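Long-range contacts in YghZ aldo-keto reductase (Escherichia coli, PDB 3N6Q), which probably reduces aldehydes or ketones to alcohols with NADPH, on a TIM-barrel fold: residues B[36-41]-B[73-78]; B[46-51]-B[300-305]; B[79-84]-B[127-132]. One frame throughout, in Å; residues are numbered along the deposited sequence. Where two conformers were deposited one is given.

How the contacts relate
These contacts illustrate how a TIM barrel packs helices and loops around parallel strands. Contacts 1 and 3 share helix 72-84, the first using its early turns, the other its last; contact 2 uses helix 42-54. The centre of contact 1 is about 12 Å from those of contacts 2 and 3, which are about 17 Å apart. Along the chain the segments of contacts 1 and 2 alternate, contact 1 closes before contact 3 opens, and contact 2 spans contact 3. Phe36, Leu49 and Phe77 pack between contacts 1 and 2, Met127 between 1 and 3, and salt bridges Arg50-Asp84 and Arg46-Glu83 join contacts 2 and 3. Together they secure neighbouring helices and the barrel seam.

Contact 1 (B[36-41]-B[73-78]); sequences FGHVNA and AEENFG
Asn76 reaches from helix 72-84 to the carbonyl of Phe36 through a nearly straight hydrogen bond. Its ND2 donates to Phe36 O over 2.9 Å, with an N-H...O angle of 172°. The acceptor lies in the plane of the Asn76 amide, although the donor sits well above the carbonyl plane. The side chain leaves the helix toward the loop, and chi1 (-78°) puts CG beside the backbone N. Ala73 CA lies 3.1 Å from the same Phe36 O in a CA-H...O contact. Asn76 OD1 accepts from water 1 at 2.8 Å, and this water lies 2.6 Å from His38 ND1, at the edge of the ring and in its plane.

The setting is the loop after strand 24-31, at the C-terminal end of the barrel strands, where aldo-keto reductases form their active site; here it leans on the first turns of helix 72-84, which follows the neighbouring strand 59-61. An alanine in place of Asn76 would probably leave Phe36 O without its amide donor and water 1 without its acceptor on the helix, so that the His38 ring would be less firmly tied to it.

On its other side His38 makes a weak, bent bond from NE2 to Glu75 OE1 at 3.0 Å, with ring and carboxylate planes 47° apart. Its backbone N bonds weakly to Ser72 OG. Within the loop, a type I turn from Gly37 to Asn40 has the backbone bond Asn40 N to Gly37 O, and Gly37 N donates to a lone pair of Asn40 OD1 at 3.0 Å. On the helix side away from the loop, Glu74 is held by Arg126, Thr96 and Ser123. Phe36 CB packs 3.9 Å from Ala73 CB, while its ring leads off toward helix 42-54.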
loop_
_atom_site.group_PDB
_atom_site.type_symbol
_atom_site.label_atom_id
_atom_site.label_comp_id
_atom_site.label_asym_id
_atom_site.label_seq_id
_atom_site.Cartn_x
_atom_site.Cartn_y
_atom_site.Cartn_z
ATOM N N PHE B 36 -13.894 4.813 32.608
ATOM C CA PHE B 36 -14.135 5.553 31.364
ATOM C C PHE B 36 -15.314 5.068 30.548
ATOM O O PHE B 36 -15.372 5.322 29.358
ATOM C CB PHE B 36 -12.864 5.584 30.472
ATOM C CG PHE B 36 -11.716 6.381 31.119
ATOM C CD1 PHE B 36 -11.582 7.699 30.826
ATOM C CD2 PHE B 36 -10.977 5.846 32.193
ATOM C CE1 PHE B 36 -10.578 8.532 31.442
ATOM C CE2 PHE B 36 -9.995 6.646 32.876
ATOM C CZ PHE B 36 -9.771 7.967 32.480
ATOM N N GLY B 37 -16.236 4.377 31.195
ATOM C CA GLY B 37 -17.423 3.842 30.517
ATOM C C GLY B 37 -18.549 4.852 30.503
ATOM O O GLY B 37 -18.411 5.960 31.042
ATOM N N HIS B 38 -19.664 4.493 29.846
ATOM C CA HIS B 38 -20.849 5.377 29.919
ATOM C C HIS B 38 -21.419 5.381 31.321
ATOM O O HIS B 38 -22.288 6.211 31.634
ATOM C CB HIS B 38 -21.927 4.898 28.932
ATOM C CG HIS B 38 -21.572 5.169 27.512
ATOM N ND1 HIS B 38 -20.893 6.299 27.113
ATOM C CD2 HIS B 38 -21.833 4.460 26.387
ATOM C CE1 HIS B 38 -20.721 6.256 25.799
ATOM N NE2 HIS B 38 -21.348 5.184 25.331
ATOM N N VAL B 39 -21.001 4.425 32.149
ATOM C CA VAL B 39 -21.418 4.488 33.561
ATOM C C VAL B 39 -20.672 5.472 34.458
ATOM O O VAL B 39 -21.025 5.618 35.648
ATOM C CB VAL B 39 -21.392 3.115 34.249
ATOM C CG1 VAL B 39 -22.243 2.140 33.492
ATOM C CG2 VAL B 39 -19.936 2.590 34.363
ATOM N N ASN B 40 -19.676 6.141 33.903
ATOM C CA ASN B 40 -18.850 7.078 34.625
ATOM C C ASN B 40 -19.095 8.450 34.037
ATOM O O ASN B 40 -18.966 8.653 32.815
ATOM C CB ASN B 40 -17.362 6.722 34.455
ATOM C CG ASN B 40 -17.045 5.289 34.923
ATOM O OD1 ASN B 40 -16.859 4.366 34.105
ATOM N ND2 ASN B 40 -17.085 5.074 36.243
ATOM N N ALA B 41 -19.316 9.444 34.893
ATOM C CA ALA B 41 -19.480 10.828 34.382
ATOM C C ALA B 41 -18.280 11.315 33.584
ATOM O O ALA B 41 -17.133 11.061 33.977
ATOM C CB ALA B 41 -19.761 11.820 35.562
ATOM N N ALA B 73 -15.304 3.273 26.502
ATOM C CA ALA B 73 -14.022 3.958 26.863
ATOM C C ALA B 73 -13.361 4.584 25.651
ATOM O O ALA B 73 -12.983 5.731 25.687
ATOM C CB ALA B 73 -12.996 2.982 27.586
ATOM N N GLU B 74 -13.316 3.881 24.526
ATOM C CA GLU B 74 -12.788 4.484 23.317
ATOM C C GLU B 74 -13.597 5.726 22.884
ATOM O O GLU B 74 -13.007 6.693 22.414
ATOM C CB GLU B 74 -12.876 3.447 22.188
ATOM C CG GLU B 74 -11.596 2.490 22.290
ATOM C CD GLU B 74 -11.666 1.387 21.274
ATOM O OE1 GLU B 74 -12.806 1.160 20.745
ATOM O OE2 GLU B 74 -10.610 0.752 20.985
ATOM N N GLU B 75 -14.926 5.585 22.858
ATOM C CA GLU B 75 -15.777 6.768 22.473
ATOM C C GLU B 75 -15.547 7.995 23.376
ATOM O O GLU B 75 -15.408 9.130 22.895
ATOM C CB GLU B 75 -17.256 6.400 22.589
ATOM C CG GLU B 75 -17.675 5.385 21.616
ATOM C CD GLU B 75 -19.173 5.023 21.716
ATOM O OE1 GLU B 75 -19.846 5.343 22.705
ATOM O OE2 GLU B 75 -19.671 4.367 20.774
ATOM N N ASN B 76 -15.480 7.748 24.677
ATOM C CA ASN B 76 -15.333 8.836 25.669
ATOM C C ASN B 76 -13.976 9.441 25.550
ATOM O O ASN B 76 -13.801 10.675 25.491
ATOM C CB ASN B 76 -15.574 8.306 27.086
ATOM C CG ASN B 76 -17.028 8.134 27.403
ATOM O OD1 ASN B 76 -17.879 8.859 26.850
ATOM N ND2 ASN B 76 -17.349 7.176 28.244
ATOM N N PHE B 77 -12.968 8.569 25.455
ATOM C CA PHE B 77 -11.653 9.071 25.124
ATOM C C PHE B 77 -11.628 9.876 23.839
ATOM O O PHE B 77 -10.975 10.942 23.750
ATOM C CB PHE B 77 -10.632 7.898 25.031
ATOM C CG PHE B 77 -9.221 8.337 24.780
ATOM C CD1 PHE B 77 -8.432 8.835 25.831
ATOM C CD2 PHE B 77 -8.620 8.087 23.551
ATOM C CE1 PHE B 77 -7.092 9.157 25.644
ATOM C CE2 PHE B 77 -7.276 8.401 23.349
ATOM C CZ PHE B 77 -6.513 8.950 24.405
ATOM N N GLY B 78 -12.258 9.364 22.788
ATOM C CA GLY B 78 -12.268 10.166 21.543
ATOM C C GLY B 78 -12.883 11.563 21.732
ATOM O O GLY B 78 -12.419 12.533 21.156
HETATM O O HOH W 1 -20.198 8.495 28.356
#

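Contact 2 (B[46-51]-B[300-305]); sequences RAILRK and IGASRA
While Ile48 and Lys51 meet the segment from Ala302 to Ala305, the flat guanidinium of Arg50 is turned to the other side of helix 42-54. One of its faces carries Arg46 CD, 3.5 Å above the plane and displaced toward the rim. Arg50 also takes part in a cation-pi interaction with Trp3, and its NE forms a salt bridge with Asp84, so its charge is engaged away from the segment 300-305.

The packing across the contact is apolar against backbone. Ile48 carries the buried part: CG1 stands beside the backbone N (chi1 -55°), and the extended chi2 (157°) carries CD1 on to the loop. CD1 ends 3.6 Å from Ser303 O and equally near the carbon of that carbonyl, so the methyl rests against the side of the C=O bond. CG1 lies 4.0 Å from Arg304 CA. The other branch, CG2, faces Ala302 more loosely, 4.4 Å from its CB. Leu30 and Leu308 help to enclose Ile48.

One turn further on, Lys51 covers Ala305 with the carbon part of its chain. CB of Lys51 is 3.9 Å from Ala305 CB. CG, anti to the backbone N (chi1 174°), comes to 3.7 Å from Ala305 O. The chain then bends twice, bringing CE back to 4.1 Å from Ala305 CB, and the ammonium group leaves the contact for a salt bridge with Glu309 on helix 305-312. Consistent with the small size of Ala305, Ile48 CA and Ala305 CA are 4.9 Å apart.

The packing of the loop after strand 297-300 on the first barrel helix is part of the closure of the TIM barrel, where this last strand lies parallel beside the first, 24-31.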
loop_
_atom_site.group_PDB
_atom_site.type_symbol
_atom_site.label_atom_id
_atom_site.label_comp_id
_atom_site.label_asym_id
_atom_site.label_seq_id
_atom_site.Cartn_x
_atom_site.Cartn_y
_atom_site.Cartn_z
ATOM N N ARG B 46 -12.497 13.537 32.490
ATOM C CA ARG B 46 -11.740 14.630 31.949
ATOM C C ARG B 46 -10.633 15.018 32.927
ATOM O O ARG B 46 -9.519 15.331 32.509
ATOM C CB ARG B 46 -12.658 15.882 31.751
ATOM C CG ARG B 46 -11.853 17.079 31.265
ATOM C CD ARG B 46 -12.720 18.375 31.233
ATOM N NE ARG B 46 -14.069 18.104 30.757
ATOM C CZ ARG B 46 -14.405 18.028 29.480
ATOM N NH1 ARG B 46 -13.474 18.174 28.525
ATOM N NH2 ARG B 46 -15.689 17.810 29.175
ATOM N N ALA B 47 -10.967 15.024 34.201
ATOM C CA ALA B 47 -10.010 15.440 35.257
ATOM C C ALA B 47 -8.821 14.468 35.319
ATOM O O ALA B 47 -7.628 14.918 35.456
ATOM C CB ALA B 47 -10.700 15.496 36.581
ATOM N N ILE B 48 -9.135 13.169 35.232
ATOM C CA ILE B 48 -8.115 12.119 35.121
ATOM C C ILE B 48 -7.168 12.299 33.931
ATOM O O ILE B 48 -5.922 12.249 34.104
ATOM C CB ILE B 48 -8.684 10.678 35.214
ATOM C CG1 ILE B 48 -9.516 10.452 36.513
ATOM C CG2 ILE B 48 -7.498 9.666 35.038
ATOM C CD1 ILE B 48 -10.548 9.311 36.476
ATOM N N LEU B 49 -7.680 12.463 32.693
ATOM C CA LEU B 49 -6.770 12.619 31.547
ATOM C C LEU B 49 -5.912 13.842 31.655
ATOM O O LEU B 49 -4.723 13.866 31.194
ATOM C CB LEU B 49 -7.541 12.653 30.193
ATOM C CG LEU B 49 -8.395 11.387 29.946
ATOM C CD1 LEU B 49 -9.123 11.482 28.567
ATOM C CD2 LEU B 49 -7.498 10.127 29.889
ATOM N N ARG B 50 -6.539 14.939 32.094
ATOM C CA ARG B 50 -5.789 16.186 32.134
ATOM C C ARG B 50 -4.662 16.103 33.159
ATOM O O ARG B 50 -3.577 16.582 32.919
ATOM C CB ARG B 50 -6.695 17.361 32.542
ATOM C CG ARG B 50 -7.660 17.770 31.414
ATOM C CD ARG B 50 -8.450 19.006 31.892
ATOM N NE ARG B 50 -9.279 19.586 30.824
ATOM C CZ ARG B 50 -9.901 20.764 30.928
ATOM N NH1 ARG B 50 -9.803 21.471 32.060
ATOM N NH2 ARG B 50 -10.666 21.214 29.922
ATOM N N LYS B 51 -4.978 15.530 34.295
ATOM C CA LYS B 51 -3.964 15.342 35.329
ATOM C C LYS B 51 -2.856 14.420 34.843
ATOM O O LYS B 51 -1.645 14.768 34.980
ATOM C CB LYS B 51 -4.599 14.824 36.631
ATOM C CG LYS B 51 -3.577 14.458 37.765
ATOM C CD LYS B 51 -2.810 15.737 38.203
ATOM C CE LYS B 51 -3.758 16.712 38.882
ATOM N NZ LYS B 51 -3.045 17.856 39.546
ATOM N N ILE B 300 -1.267 2.156 35.304
ATOM C CA ILE B 300 -2.021 2.564 36.460
ATOM C C ILE B 300 -3.463 2.825 36.023
ATOM O O ILE B 300 -3.689 3.609 35.100
ATOM C CB ILE B 300 -1.496 3.908 37.002
ATOM C CG1 ILE B 300 -0.026 3.733 37.387
ATOM C CG2 ILE B 300 -2.352 4.315 38.224
ATOM C CD1 ILE B 300 0.096 2.549 38.270
ATOM N N GLY B 301 -4.409 2.227 36.733
ATOM C CA GLY B 301 -5.819 2.400 36.384
ATOM C C GLY B 301 -6.551 3.329 37.317
ATOM O O GLY B 301 -7.402 2.875 38.097
ATOM N N ALA B 302 -6.241 4.612 37.250
ATOM C CA ALA B 302 -6.713 5.597 38.235
ATOM C C ALA B 302 -8.174 5.910 38.143
ATOM O O ALA B 302 -8.709 6.085 37.051
ATOM C CB ALA B 302 -5.908 6.895 38.127
ATOM N N SER B 303 -8.826 6.022 39.295
ATOM C CA SER B 303 -10.211 6.456 39.379
ATOM C C SER B 303 -10.378 7.920 39.782
ATOM O O SER B 303 -11.502 8.432 39.810
ATOM C CB SER B 303 -10.971 5.575 40.374
ATOM O OG SER B 303 -10.269 5.531 41.607
ATOM N N ARG B 304 -9.285 8.583 40.161
ATOM C CA ARG B 304 -9.350 10.030 40.452
ATOM C C ARG B 304 -8.003 10.670 40.278
ATOM O O ARG B 304 -6.987 9.994 40.394
ATOM C CB ARG B 304 -9.826 10.271 41.883
ATOM C CG ARG B 304 -9.043 9.502 42.901
ATOM C CD ARG B 304 -9.860 9.382 44.205
ATOM N NE ARG B 304 -9.828 10.653 44.911
ATOM C CZ ARG B 304 -9.127 10.893 46.018
ATOM N NH1 ARG B 304 -8.452 9.915 46.612
ATOM N NH2 ARG B 304 -9.123 12.113 46.548
ATOM N N ALA B 305 -7.979 11.986 40.087
ATOM C CA ALA B 305 -6.717 12.694 39.798
ATOM C C ALA B 305 -5.667 12.448 40.877
ATOM O O ALA B 305 -4.504 12.216 40.572
ATOM C CB ALA B 305 -6.956 14.187 39.621
#

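Contact 3 (B[79-84]-B[127-132]); sequences RLLRED and MGLEYV. With MG (magnesium ion), chain J.
Leu81 and Leu129 meet methyl to methyl and supply the apolar part of this contact. CD1 of Leu81 stands 3.7 Å from CD2 of Leu129, and the two side chains cross at about a right angle. CG of Leu81 lies beside its backbone N, anti to the carbonyl carbon (chi1 -81°), on a side chain that sets out toward the loop. Both leucines also lie on Ile94 of strand 93-98, which places the pair in the layer between the strands and the helices outside them. Met127 starts away from helix segment 79-84 and packs on Glu74 and Phe77, earlier in the same helix.

The guanidinium of Arg82 makes looser, van der Waals approaches. Its chain, bent at chi3, carries the group to the end of the neighbouring helix, with Gly128 CA at the edge, in its plane, 4.0 Å from NH1. Met127 O is 4.1 Å from the same nitrogen. Arg82 was modelled in two conformers, so this placement holds for one of them.

Ionic and metal contacts lie away from the loop. Glu83 OE2 binds the magnesium ion at 1.8 Å, short for such a bond, so its exact length is doubtful. The other oxygen, OE1, forms a salt bridge with Arg46 of helix 42-54, and the carboxylate thus serves two cations. Asp84 OD2 bridges to both Arg46 and Arg50.

Backbone geometry explains the turn itself. Gly128 has a phi of 68°, a value that favours glycine, and it is the C-prime residue of a Schellman motif ending helix 113-127. The chain then runs through Leu129 toward strand 132-137, making this a helix-to-strand turn at the N-terminal end of the barrel strands, packed on the last turns of helix 72-84 of the TIM barrel.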
loop_
_atom_site.group_PDB
_atom_site.type_symbol
_atom_site.label_atom_id
_atom_site.label_comp_id
_atom_site.label_asym_id
_atom_site.label_seq_id
_atom_site.Cartn_x
_atom_site.Cartn_y
_atom_site.Cartn_z
ATOM N N ARG B 79 -13.927 11.647 22.511
ATOM C CA ARG B 79 -14.585 12.958 22.739
ATOM C C ARG B 79 -13.638 13.890 23.473
ATOM O O ARG B 79 -13.530 15.099 23.164
ATOM C CB ARG B 79 -15.785 12.737 23.628
ATOM C CG ARG B 79 -16.934 11.987 22.957
ATOM C CD ARG B 79 -18.153 11.959 23.891
ATOM N NE ARG B 79 -18.742 13.304 24.057
ATOM C CZ ARG B 79 -19.724 13.605 24.912
ATOM N NH1 ARG B 79 -20.267 12.664 25.690
ATOM N NH2 ARG B 79 -20.176 14.855 24.989
ATOM N N LEU B 80 -13.009 13.351 24.519
ATOM C CA LEU B 80 -12.091 14.176 25.331
ATOM C C LEU B 80 -10.867 14.569 24.555
ATOM O O LEU B 80 -10.357 15.713 24.736
ATOM C CB LEU B 80 -11.742 13.501 26.666
ATOM C CG LEU B 80 -12.958 13.336 27.569
ATOM C CD1 LEU B 80 -12.556 12.445 28.762
ATOM C CD2 LEU B 80 -13.424 14.717 28.073
ATOM N N LEU B 81 -10.399 13.692 23.639
ATOM C CA LEU B 81 -9.271 14.030 22.767
ATOM C C LEU B 81 -9.630 15.230 21.905
ATOM O O LEU B 81 -8.814 16.156 21.733
ATOM C CB LEU B 81 -8.899 12.888 21.832
ATOM C CG LEU B 81 -8.048 11.669 22.142
ATOM C CD1 LEU B 81 -7.603 11.093 20.733
ATOM C CD2 LEU B 81 -6.826 12.103 23.014
ATOM N N ARG B 82 -10.831 15.189 21.318
ATOM C CA ARG B 82 -11.284 16.292 20.471
ATOM C C ARG B 82 -11.476 17.567 21.283
ATOM O O ARG B 82 -11.145 18.652 20.811
ATOM C CB ARG B 82 -12.570 15.934 19.690
ATOM C CG ARG B 82 -12.306 15.019 18.504
ATOM C CD ARG B 82 -13.593 14.613 17.722
ATOM N NE ARG B 82 -14.664 14.109 18.583
ATOM C CZ ARG B 82 -14.980 12.823 18.710
ATOM N NH1 ARG B 82 -14.342 11.891 18.025
ATOM N NH2 ARG B 82 -15.960 12.473 19.502
ATOM N N GLU B 83 -12.024 17.460 22.491
ATOM C CA GLU B 83 -12.331 18.654 23.300
ATOM C C GLU B 83 -11.062 19.291 23.887
ATOM O O GLU B 83 -10.856 20.518 23.773
ATOM C CB GLU B 83 -13.341 18.366 24.424
ATOM C CG GLU B 83 -14.842 18.301 23.965
ATOM C CD GLU B 83 -15.826 18.242 25.120
ATOM O OE1 GLU B 83 -15.358 18.260 26.271
ATOM O OE2 GLU B 83 -17.092 18.289 24.897
ATOM N N ASP B 84 -10.152 18.454 24.417
ATOM C CA ASP B 84 -9.037 18.967 25.236
ATOM C C ASP B 84 -7.648 18.716 24.649
ATOM O O ASP B 84 -6.664 19.326 25.108
ATOM C CB ASP B 84 -9.096 18.337 26.621
ATOM C CG ASP B 84 -10.226 18.887 27.485
ATOM O OD1 ASP B 84 -10.788 19.974 27.180
ATOM O OD2 ASP B 84 -10.492 18.258 28.526
ATOM N N MET B 127 -12.750 6.377 18.367
ATOM C CA MET B 127 -11.803 7.323 19.002
ATOM C C MET B 127 -11.627 8.551 18.109
ATOM O O MET B 127 -11.035 9.547 18.508
ATOM C CB MET B 127 -10.410 6.619 19.203
ATOM C CG MET B 127 -10.513 5.640 20.329
ATOM S SD MET B 127 -8.871 5.074 20.912
ATOM C CE MET B 127 -8.511 3.841 19.634
ATOM N N GLY B 128 -12.102 8.477 16.862
ATOM C CA GLY B 128 -11.893 9.596 15.933
ATOM C C GLY B 128 -10.451 9.791 15.516
ATOM O O GLY B 128 -10.008 10.937 15.299
ATOM N N LEU B 129 -9.695 8.695 15.361
ATOM C CA LEU B 129 -8.281 8.757 15.044
ATOM C C LEU B 129 -8.020 8.192 13.665
ATOM O O LEU B 129 -8.697 7.237 13.229
ATOM C CB LEU B 129 -7.514 7.860 16.046
ATOM C CG LEU B 129 -7.458 8.334 17.488
ATOM C CD1 LEU B 129 -6.659 7.281 18.298
ATOM C CD2 LEU B 129 -6.719 9.670 17.478
ATOM N N GLU B 130 -7.020 8.719 12.978
ATOM C CA GLU B 130 -6.527 8.130 11.726
ATOM C C GLU B 130 -5.787 6.831 11.999
ATOM O O GLU B 130 -5.782 5.920 11.155
ATOM C CB GLU B 130 -5.483 9.035 11.057
ATOM C CG GLU B 130 -5.962 10.215 10.234
ATOM C CD GLU B 130 -4.781 11.152 9.942
ATOM O OE1 GLU B 130 -3.896 10.756 9.143
ATOM O OE2 GLU B 130 -4.663 12.201 10.619
ATOM N N TYR B 131 -5.065 6.789 13.130
ATOM C CA TYR B 131 -4.297 5.591 13.471
ATOM C C TYR B 131 -4.094 5.559 15.003
ATOM O O TYR B 131 -4.178 6.576 15.679
ATOM C CB TYR B 131 -2.907 5.538 12.747
ATOM C CG TYR B 131 -1.988 6.773 12.959
ATOM C CD1 TYR B 131 -1.221 6.892 14.124
ATOM C CD2 TYR B 131 -1.985 7.841 12.045
ATOM C CE1 TYR B 131 -0.481 8.101 14.384
ATOM C CE2 TYR B 131 -1.183 8.998 12.236
ATOM C CZ TYR B 131 -0.409 9.078 13.400
ATOM O OH TYR B 131 0.353 10.176 13.632
ATOM N N VAL B 132 -3.744 4.389 15.514
ATOM C CA VAL B 132 -3.324 4.279 16.921
ATOM C C VAL B 132 -1.803 4.142 16.918
ATOM O O VAL B 132 -1.212 3.730 15.921
ATOM C CB VAL B 132 -3.916 3.005 17.622
ATOM C CG1 VAL B 132 -5.416 3.223 17.937
ATOM C CG2 VAL B 132 -3.574 1.648 16.854
HETATM MG MG MG J . -18.435 18.638 26.090
#